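PDB 6FOP: glycoside hydrolase family 81 from Clostridium thermocellum, which probably hydrolyses beta-1,3-glucans such as laminarin as a family 81 glycoside hydrolase of the cellulosome. Local coordinates for residues V153-S158 with N209-L214; N168-G173 with I203-D208; G140-I145 with T191-A196. All blocks are in the same frame, centred on the assembly; numbering follows the deposited sequence.

Interaction 1. Residues V153-S158 with N209-L214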
loop_
_atom_site.group_PDB
_atom_site.type_symbol
_atom_site.label_atom_id
_atom_site.label_comp_id
_atom_site.label_asym_id
_atom_site.label_seq_id
_atom_site.Cartn_x
_atom_site.Cartn_y
_atom_site.Cartn_z
ATOM N N VAL A 153 -10.198 33.593 -19.339
ATOM C CA VAL A 153 -11.521 33.015 -19.425
ATOM C C VAL A 153 -11.681 32.662 -20.914
ATOM O O VAL A 153 -11.801 33.532 -21.769
ATOM C CB VAL A 153 -12.586 33.988 -18.926
ATOM C CG1 VAL A 153 -13.956 33.338 -19.031
ATOM C CG2 VAL A 153 -12.288 34.364 -17.470
ATOM N N PHE A 154 -11.586 31.364 -21.202
ATOM C CA PHE A 154 -11.733 30.890 -22.579
ATOM C C PHE A 154 -13.175 30.581 -22.967
ATOM O O PHE A 154 -13.474 30.512 -24.166
ATOM C CB PHE A 154 -10.778 29.723 -22.899
ATOM C CG PHE A 154 -11.105 28.410 -22.236
ATOM C CD1 PHE A 154 -12.038 27.538 -22.795
ATOM C CD2 PHE A 154 -10.409 28.006 -21.108
ATOM C CE1 PHE A 154 -12.334 26.322 -22.206
ATOM C CE2 PHE A 154 -10.682 26.773 -20.519
ATOM C CZ PHE A 154 -11.634 25.927 -21.073
ATOM N N TYR A 155 -14.052 30.419 -21.978
ATOM C CA TYR A 155 -15.470 30.244 -22.215
ATOM C C TYR A 155 -16.221 30.876 -21.072
ATOM O O TYR A 155 -15.867 30.704 -19.895
ATOM C CB TYR A 155 -15.870 28.745 -22.286
ATOM C CG TYR A 155 -17.360 28.594 -22.365
ATOM C CD1 TYR A 155 -18.030 28.726 -23.587
ATOM C CD2 TYR A 155 -18.123 28.453 -21.207
ATOM C CE1 TYR A 155 -19.419 28.668 -23.654
ATOM C CE2 TYR A 155 -19.512 28.392 -21.265
ATOM C CZ TYR A 155 -20.155 28.495 -22.490
ATOM O OH TYR A 155 -21.537 28.426 -22.558
ATOM N N GLY A 156 -17.307 31.561 -21.436
ATOM C CA GLY A 156 -18.288 32.006 -20.472
ATOM C C GLY A 156 -18.276 33.487 -20.221
ATOM O O GLY A 156 -17.389 34.204 -20.669
ATOM N N ASP A 157 -19.289 33.942 -19.507
ATOM C CA ASP A 157 -19.405 35.358 -19.124
ATOM C C ASP A 157 -20.211 35.436 -17.827
ATOM O O ASP A 157 -20.475 34.400 -17.222
ATOM C CB ASP A 157 -20.007 36.181 -20.267
ATOM C CG ASP A 157 -21.389 35.719 -20.703
ATOM O OD1 ASP A 157 -22.170 35.160 -19.917
ATOM O OD2 ASP A 157 -21.711 36.006 -21.871
ATOM N N SER A 158 -20.596 36.640 -17.404
ATOM C CA SER A 158 -21.261 36.813 -16.130
ATOM C C SER A 158 -22.579 36.077 -16.033
ATOM O O SER A 158 -23.040 35.856 -14.925
ATOM C CB SER A 158 -21.460 38.302 -15.813
ATOM O OG SER A 158 -22.320 38.913 -16.767
ATOM N N ASN A 209 -8.377 23.241 -23.692
ATOM C CA ASN A 209 -9.228 24.430 -23.604
ATOM C C ASN A 209 -10.275 24.503 -24.699
ATOM O O ASN A 209 -10.738 25.592 -24.998
ATOM C CB ASN A 209 -8.394 25.713 -23.581
ATOM C CG ASN A 209 -7.625 25.979 -24.877
ATOM O OD1 ASN A 209 -7.608 25.179 -25.822
ATOM N ND2 ASN A 209 -7.008 27.157 -24.935
ATOM N N THR A 210 -10.702 23.363 -25.241
ATOM C CA THR A 210 -11.740 23.389 -26.253
ATOM C C THR A 210 -13.125 23.416 -25.604
ATOM O O THR A 210 -13.357 22.858 -24.523
ATOM C CB THR A 210 -11.647 22.197 -27.226
ATOM O OG1 THR A 210 -12.005 20.963 -26.577
ATOM C CG2 THR A 210 -10.248 22.109 -27.834
ATOM N N VAL A 211 -14.059 24.031 -26.336
ATOM C CA VAL A 211 -15.439 24.088 -25.865
ATOM C C VAL A 211 -16.055 22.697 -25.876
ATOM O O VAL A 211 -16.818 22.374 -25.004
ATOM C CB VAL A 211 -16.251 25.098 -26.707
ATOM C CG1 VAL A 211 -17.726 25.067 -26.328
ATOM C CG2 VAL A 211 -15.676 26.489 -26.505
ATOM N N SER A 212 -15.706 21.872 -26.851
ATOM C CA SER A 212 -16.199 20.500 -26.900
ATOM C C SER A 212 -15.851 19.698 -25.617
ATOM O O SER A 212 -16.702 19.033 -25.037
ATOM C CB SER A 212 -15.655 19.779 -28.142
ATOM O OG SER A 212 -16.113 18.438 -28.129
ATOM N N THR A 213 -14.603 19.810 -25.174
ATOM C CA THR A 213 -14.182 19.168 -23.947
ATOM C C THR A 213 -14.907 19.726 -22.743
ATOM O O THR A 213 -15.411 18.959 -21.914
ATOM C CB THR A 213 -12.668 19.251 -23.800
ATOM O OG1 THR A 213 -12.081 18.512 -24.881
ATOM C CG2 THR A 213 -12.190 18.694 -22.452
ATOM N N LEU A 214 -15.012 21.043 -22.663
ATOM C CA LEU A 214 -15.710 21.671 -21.543
ATOM C C LEU A 214 -17.158 21.210 -21.476
ATOM O O LEU A 214 -17.671 20.943 -20.395
ATOM C CB LEU A 214 -15.632 23.181 -21.675
ATOM C CG LEU A 214 -16.322 24.000 -20.591
ATOM C CD1 LEU A 214 -15.700 23.755 -19.216
ATOM C CD2 LEU A 214 -16.244 25.475 -20.954
#
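Phe-154 lays its ring against Asn-209, the residue that leads into helix 211-220. With CG set between the backbone N and the carbonyl carbon (chi1 71°), the phenyl group leaves strand 152-155 in the direction of the helix start. Followed outward, CB carries the ring across, and CG begins the contact, with the carbonyl O and CB of Asn-209 about equally near. On one flank CD1 comes to 3.2 Å from Asn-209 O and CE1 almost as close; on the other, CD2 and CE2 have Asn-209 CB as their nearest partner. The tip, CZ, meets Asn-209 CA at 3.8 Å. Asn-209 CB stands over the middle of the face, 3.8 Å from the ring centroid and 6° off the normal, a CH-pi contact, while the amide plane is turned 58° from the ring.

Next along the strand, Tyr-155 meets Leu-214 at about a right angle. A single methyl does the touching: Leu-214 CD2 packs on CB, CG and CD2 of the tyrosine, closest at 3.5 Å to Tyr-155 CD2. The same methyl reaches Phe-154 CE1 at 4.2 Å and thus bridges both aromatic residues. Val-211 CG2 adds a more distant apolar touch on Tyr-155 CD1, 4.4 Å away.

The side chains thus meet by apolar and CH-pi contacts; hydrogen bonds secure the helix start instead. Thr-210 is the N-cap, its OG1 accepting from Thr-213 N at 3.2 Å, and Asp-208 hydrogen-bonds the hydroxyls of both threonines. Phe-154 and Tyr-155 both pair with Gly-164 in a classic beta bulge. The helix start packs against strand 152-155, an outermost strand of the antiparallel sheet, with Leu-214 continuing inward onto Cys-162, Phe-175 and Leu-206 of strands 162-167, 170-175 and 200-206.

Interaction 2. Residues N168-G173 with I203-D208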
loop_
_atom_site.group_PDB
_atom_site.type_symbol
_atom_site.label_atom_id
_atom_site.label_comp_id
_atom_site.label_asym_id
_atom_site.label_seq_id
_atom_site.Cartn_x
_atom_site.Cartn_y
_atom_site.Cartn_z
ATOM N N ASN A 168 -1.975 29.393 -14.666
ATOM C CA ASN A 168 -0.714 28.648 -14.609
ATOM C C ASN A 168 -0.599 27.572 -15.703
ATOM O O ASN A 168 0.004 26.518 -15.488
ATOM C CB ASN A 168 -0.531 28.018 -13.201
ATOM C CG ASN A 168 -0.418 29.067 -12.106
ATOM O OD1 ASN A 168 0.118 30.151 -12.342
ATOM N ND2 ASN A 168 -0.922 28.766 -10.915
ATOM N N GLY A 169 -1.209 27.802 -16.862
ATOM C CA GLY A 169 -1.199 26.841 -17.958
ATOM C C GLY A 169 -2.129 25.659 -17.792
ATOM O O GLY A 169 -2.117 24.772 -18.634
ATOM N N VAL A 170 -2.958 25.659 -16.738
ATOM C CA VAL A 170 -3.858 24.555 -16.430
ATOM C C VAL A 170 -5.288 25.010 -16.729
ATOM O O VAL A 170 -5.713 26.085 -16.273
ATOM C CB VAL A 170 -3.751 24.144 -14.940
ATOM C CG1 VAL A 170 -4.660 22.962 -14.632
ATOM C CG2 VAL A 170 -2.311 23.788 -14.581
ATOM N N ASN A 171 -5.996 24.219 -17.532
ATOM C CA ASN A 171 -7.374 24.478 -17.856
ATOM C C ASN A 171 -8.311 23.891 -16.824
ATOM O O ASN A 171 -8.137 22.745 -16.408
ATOM C CB ASN A 171 -7.690 23.915 -19.246
ATOM C CG ASN A 171 -6.846 24.545 -20.319
ATOM O OD1 ASN A 171 -6.986 25.734 -20.590
ATOM N ND2 ASN A 171 -5.928 23.781 -20.887
ATOM N N TYR A 172 -9.279 24.698 -16.369
ATOM C CA TYR A 172 -10.313 24.263 -15.451
ATOM C C TYR A 172 -11.692 24.651 -15.936
ATOM O O TYR A 172 -11.874 25.672 -16.596
ATOM C CB TYR A 172 -10.140 24.891 -14.072
ATOM C CG TYR A 172 -8.954 24.434 -13.280
ATOM C CD1 TYR A 172 -9.049 23.333 -12.458
ATOM C CD2 TYR A 172 -7.750 25.134 -13.333
ATOM C CE1 TYR A 172 -7.978 22.948 -11.676
ATOM C CE2 TYR A 172 -6.653 24.742 -12.579
ATOM C CZ TYR A 172 -6.778 23.643 -11.751
ATOM O OH TYR A 172 -5.697 23.234 -11.000
ATOM N N GLY A 173 -12.666 23.839 -15.534
ATOM C CA GLY A 173 -14.070 24.190 -15.617
ATOM C C GLY A 173 -14.559 24.563 -14.235
ATOM O O GLY A 173 -14.219 23.892 -13.258
ATOM N N ILE A 203 -15.739 21.862 -9.669
ATOM C CA ILE A 203 -14.662 22.269 -10.580
ATOM C C ILE A 203 -14.114 20.994 -11.206
ATOM O O ILE A 203 -14.293 19.892 -10.629
ATOM C CB ILE A 203 -13.560 23.073 -9.877
ATOM C CG1 ILE A 203 -12.734 22.224 -8.901
ATOM C CG2 ILE A 203 -14.168 24.267 -9.152
ATOM C CD1 ILE A 203 -11.572 21.446 -9.506
ATOM N N ALA A 204 -13.477 21.119 -12.362
ATOM C CA ALA A 204 -12.693 20.011 -12.942
ATOM C C ALA A 204 -11.450 20.546 -13.530
ATOM O O ALA A 204 -11.439 21.631 -14.113
ATOM C CB ALA A 204 -13.445 19.244 -14.015
ATOM N N VAL A 205 -10.385 19.767 -13.434
ATOM C CA VAL A 205 -9.206 20.001 -14.255
ATOM C C VAL A 205 -9.442 19.360 -15.630
ATOM O O VAL A 205 -9.869 18.207 -15.728
ATOM C CB VAL A 205 -7.900 19.514 -13.606
ATOM C CG1 VAL A 205 -7.906 18.016 -13.276
ATOM C CG2 VAL A 205 -6.705 19.855 -14.495
ATOM N N LEU A 206 -9.256 20.161 -16.674
ATOM C CA LEU A 206 -9.568 19.767 -18.043
ATOM C C LEU A 206 -8.293 19.431 -18.777
ATOM O O LEU A 206 -7.258 20.008 -18.499
ATOM C CB LEU A 206 -10.264 20.932 -18.756
ATOM C CG LEU A 206 -11.529 21.433 -18.073
ATOM C CD1 LEU A 206 -12.015 22.720 -18.739
ATOM C CD2 LEU A 206 -12.624 20.388 -18.072
ATOM N N PRO A 207 -8.388 18.546 -19.776
ATOM C CA PRO A 207 -7.215 18.159 -20.538
ATOM C C PRO A 207 -6.884 19.132 -21.674
ATOM O O PRO A 207 -5.825 18.997 -22.292
ATOM C CB PRO A 207 -7.606 16.786 -21.113
ATOM C CG PRO A 207 -9.094 16.836 -21.185
ATOM C CD PRO A 207 -9.546 17.674 -20.028
ATOM N N ASP A 208 -7.770 20.083 -21.960
ATOM C CA ASP A 208 -7.544 21.038 -23.052
ATOM C C ASP A 208 -8.486 22.218 -22.843
ATOM O O ASP A 208 -9.289 22.196 -21.920
ATOM C CB ASP A 208 -7.741 20.359 -24.436
ATOM C CG ASP A 208 -9.145 19.859 -24.659
ATOM O OD1 ASP A 208 -10.056 20.700 -24.694
ATOM O OD2 ASP A 208 -9.350 18.616 -24.774
HETATM O O HOH W 1 -5.174 21.663 -18.740
#
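Tyr-172 and Val-205 face each other as a non-hydrogen-bonded antiparallel pair; the N-to-C directions of segments 170-173 and 203-206 are 146° apart, and their axes approach to 4.5 Å. Beside them, Gly-173 and Ala-204 exchange two backbone bonds, Gly-173 N to Ala-204 O at 2.9 Å and Ala-204 N to Gly-173 O at 3.0 Å. On the other side of the pair, Leu-206 N bonds to Asn-171 O at 2.8 Å. The return link there is a water, which accepts from Asn-171 N and ND2 and donates to Leu-206 O.

Tyr-172 has CG anti to its carbonyl carbon (chi1 -69°), which sets CG beside Ala-204 O. One flank of the ring does the touching: CD1 lies near Ala-204 O and Val-205 CA, and CE1 comes to 3.9 Å from Val-205 CB. Val-205 CG2 meets Val-170 CG1 at 3.7 Å, an oblique crossing of two branched side chains. The tyrosine hydroxyl bonds to Asp-88, and the Tyr-172 ring meets the Phe-89 ring edge-to-face.

The other face of the sheet carries Leu-206 and Asn-171. Leu-206 CD1 packs on the backbone between Tyr-172 and Gly-173, 3.4 Å from Tyr-172 C. Asn-171 CB approaches Asp-208 O at 3.6 Å and its amide lies beside the backbone of Asp-208, while OD1 is taken by Thr-166; together with the water this holds both ends of the amide. Helix 211-220 covers this face through Tyr-217, which packs on Ala-204 and Leu-206. The contact is characteristic of central neighbours in an antiparallel sheet: strands 133-139 and 162-167 continue it beyond this pair, and a helix lies across one face.

Interaction 3. Residues G140-I145 with T191-A196; sequences GGNPRI and TCILPA
Asn-142 and Pro-143 form the close part of this contact, against Cys-192 and Leu-194. Pro-143 O accepts from Cys-192 N at 2.9 Å, and the proline ring lies beside Cys-192 CB, with CD 3.7 Å from Leu-194 CD1. Asn-142 CB lies 3.1 Å from Cys-192 O; CG, anti to the carbonyl carbon (chi1 -72°), is almost as near to that oxygen, and OD1 accepts from Leu-194 N. That bond from Leu-194 N to Asn-142 OD1 is 3.1 Å long and fairly straight, but the donor stands 58° out of the amide plane.

The wetter side begins at the same OD1. A water donates to Asn-142 OD1 and to Leu-194 O, bridging the two segments just beyond the strand pair. At the other end, Arg-144 and Thr-191 are a non-hydrogen-bonded pair that touches lightly, Arg-144 CG lying 3.9 Å from Thr-191 OG1; the guanidinium turns to His-93 O and to the ring of Tyr-97 instead.

Strands 143-147 and 189-193 are antiparallel neighbours, flanked by strands 89-93 and 181-183. Phe-201 of strand 200-206, in a different sheet, packs on both Pro-143 and Cys-192.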
loop_
_atom_site.group_PDB
_atom_site.type_symbol
_atom_site.label_atom_id
_atom_site.label_comp_id
_atom_site.label_asym_id
_atom_site.label_seq_id
_atom_site.Cartn_x
_atom_site.Cartn_y
_atom_site.Cartn_z
ATOM N N GLY A 140 -24.405 29.801 3.819
ATOM C CA GLY A 140 -24.165 31.118 4.377
ATOM C C GLY A 140 -23.522 32.110 3.455
ATOM O O GLY A 140 -23.208 33.215 3.887
ATOM N N GLY A 141 -23.337 31.738 2.187
ATOM C CA GLY A 141 -22.716 32.610 1.225
ATOM C C GLY A 141 -22.280 31.919 -0.037
ATOM O O GLY A 141 -22.585 30.750 -0.270
ATOM N N ASN A 142 -21.505 32.642 -0.825
ATOM C CA ASN A 142 -21.189 32.254 -2.181
ATOM C C ASN A 142 -19.747 31.754 -2.334
ATOM O O ASN A 142 -18.855 32.200 -1.613
ATOM C CB ASN A 142 -21.362 33.460 -3.090
ATOM C CG ASN A 142 -22.812 33.807 -3.296
ATOM O OD1 ASN A 142 -23.660 32.930 -3.461
ATOM N ND2 ASN A 142 -23.099 35.096 -3.329
ATOM N N PRO A 143 -19.511 30.898 -3.335
ATOM C CA PRO A 143 -18.123 30.549 -3.679
ATOM C C PRO A 143 -17.361 31.765 -4.120
ATOM O O PRO A 143 -17.831 32.493 -4.996
ATOM C CB PRO A 143 -18.283 29.568 -4.846
ATOM C CG PRO A 143 -19.668 29.035 -4.688
ATOM C CD PRO A 143 -20.461 30.208 -4.213
ATOM N N ARG A 144 -16.214 31.996 -3.487
ATOM C CA ARG A 144 -15.333 33.092 -3.826
ATOM C C ARG A 144 -14.050 32.437 -4.277
ATOM O O ARG A 144 -13.327 31.883 -3.448
ATOM C CB ARG A 144 -15.116 33.988 -2.595
ATOM C CG ARG A 144 -14.215 35.201 -2.844
ATOM C CD ARG A 144 -14.124 36.061 -1.584
ATOM N NE ARG A 144 -13.497 35.359 -0.460
ATOM C CZ ARG A 144 -12.187 35.257 -0.241
ATOM N NH1 ARG A 144 -11.297 35.836 -1.062
ATOM N NH2 ARG A 144 -11.722 34.600 0.824
ATOM N N ILE A 145 -13.828 32.423 -5.591
ATOM C CA ILE A 145 -12.710 31.704 -6.204
ATOM C C ILE A 145 -11.542 32.662 -6.378
ATOM O O ILE A 145 -11.526 33.518 -7.290
ATOM C CB ILE A 145 -13.108 31.039 -7.540
ATOM C CG1 ILE A 145 -14.466 30.311 -7.402
ATOM C CG2 ILE A 145 -11.994 30.106 -8.020
ATOM C CD1 ILE A 145 -14.552 29.244 -6.334
ATOM N N THR A 191 -16.485 35.561 -7.987
ATOM C CA THR A 191 -17.515 35.091 -7.050
ATOM C C THR A 191 -18.688 34.540 -7.822
ATOM O O THR A 191 -19.170 35.171 -8.766
ATOM C CB THR A 191 -17.941 36.217 -6.087
ATOM O OG1 THR A 191 -16.772 36.671 -5.377
ATOM C CG2 THR A 191 -18.979 35.744 -5.082
ATOM N N CYS A 192 -19.113 33.337 -7.441
ATOM C CA CYS A 192 -20.266 32.717 -8.045
ATOM C C CYS A 192 -21.496 33.132 -7.253
ATOM O O CYS A 192 -21.614 32.771 -6.075
ATOM C CB CYS A 192 -20.118 31.202 -8.030
ATOM S SG CYS A 192 -21.513 30.363 -8.785
ATOM N N ILE A 193 -22.388 33.900 -7.888
ATOM C CA ILE A 193 -23.608 34.338 -7.221
ATOM C C ILE A 193 -24.615 33.219 -7.376
ATOM O O ILE A 193 -25.229 33.049 -8.431
ATOM C CB ILE A 193 -24.134 35.660 -7.789
ATOM C CG1 ILE A 193 -23.027 36.720 -7.831
ATOM C CG2 ILE A 193 -25.336 36.125 -6.987
ATOM C CD1 ILE A 193 -22.391 37.037 -6.501
ATOM N N LEU A 194 -24.771 32.450 -6.318
ATOM C CA LEU A 194 -25.656 31.299 -6.348
ATOM C C LEU A 194 -27.118 31.722 -6.382
ATOM O O LEU A 194 -27.493 32.689 -5.738
ATOM C CB LEU A 194 -25.445 30.429 -5.108
ATOM C CG LEU A 194 -24.072 29.777 -4.939
ATOM C CD1 LEU A 194 -23.966 29.242 -3.509
ATOM C CD2 LEU A 194 -23.889 28.684 -5.982
ATOM N N PRO A 195 -27.954 30.992 -7.123
ATOM C CA PRO A 195 -29.397 31.253 -7.027
ATOM C C PRO A 195 -29.968 30.787 -5.712
ATOM O O PRO A 195 -29.430 29.865 -5.104
ATOM C CB PRO A 195 -29.981 30.435 -8.170
ATOM C CG PRO A 195 -28.935 29.519 -8.617
ATOM C CD PRO A 195 -27.658 29.812 -7.951
ATOM N N ALA A 196 -31.090 31.370 -5.307
ATOM C CA ALA A 196 -31.738 30.973 -4.059
ATOM C C ALA A 196 -32.050 29.490 -4.086
ATOM O O ALA A 196 -32.615 28.979 -5.053
ATOM C CB ALA A 196 -33.006 31.767 -3.845
HETATM O O HOH W 2 -26.257 34.224 -3.877
#

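In the fold
Interactions 1 and 2 involve the same antiparallel sheet and adjoin, their centres 10 Å apart; interaction 3 belongs to another sheet, its centre about 20 Å from that of interaction 1 and 21 Å from that of interaction 2, and touches neither. Interaction 2 is the buried one, a strand pair joined by backbone bonds. Interaction 1 lies at the surface, where an edge strand meets a helix through apolar and CH-pi contacts. The two join through Asp-208, which hydrogen-bonds Thr-213, and through Asn-171, which packs on Phe-154 and Asn-209. Interaction 3 is partly buried and again antiparallel, but its pairing gives way to a side-chain bond and a water.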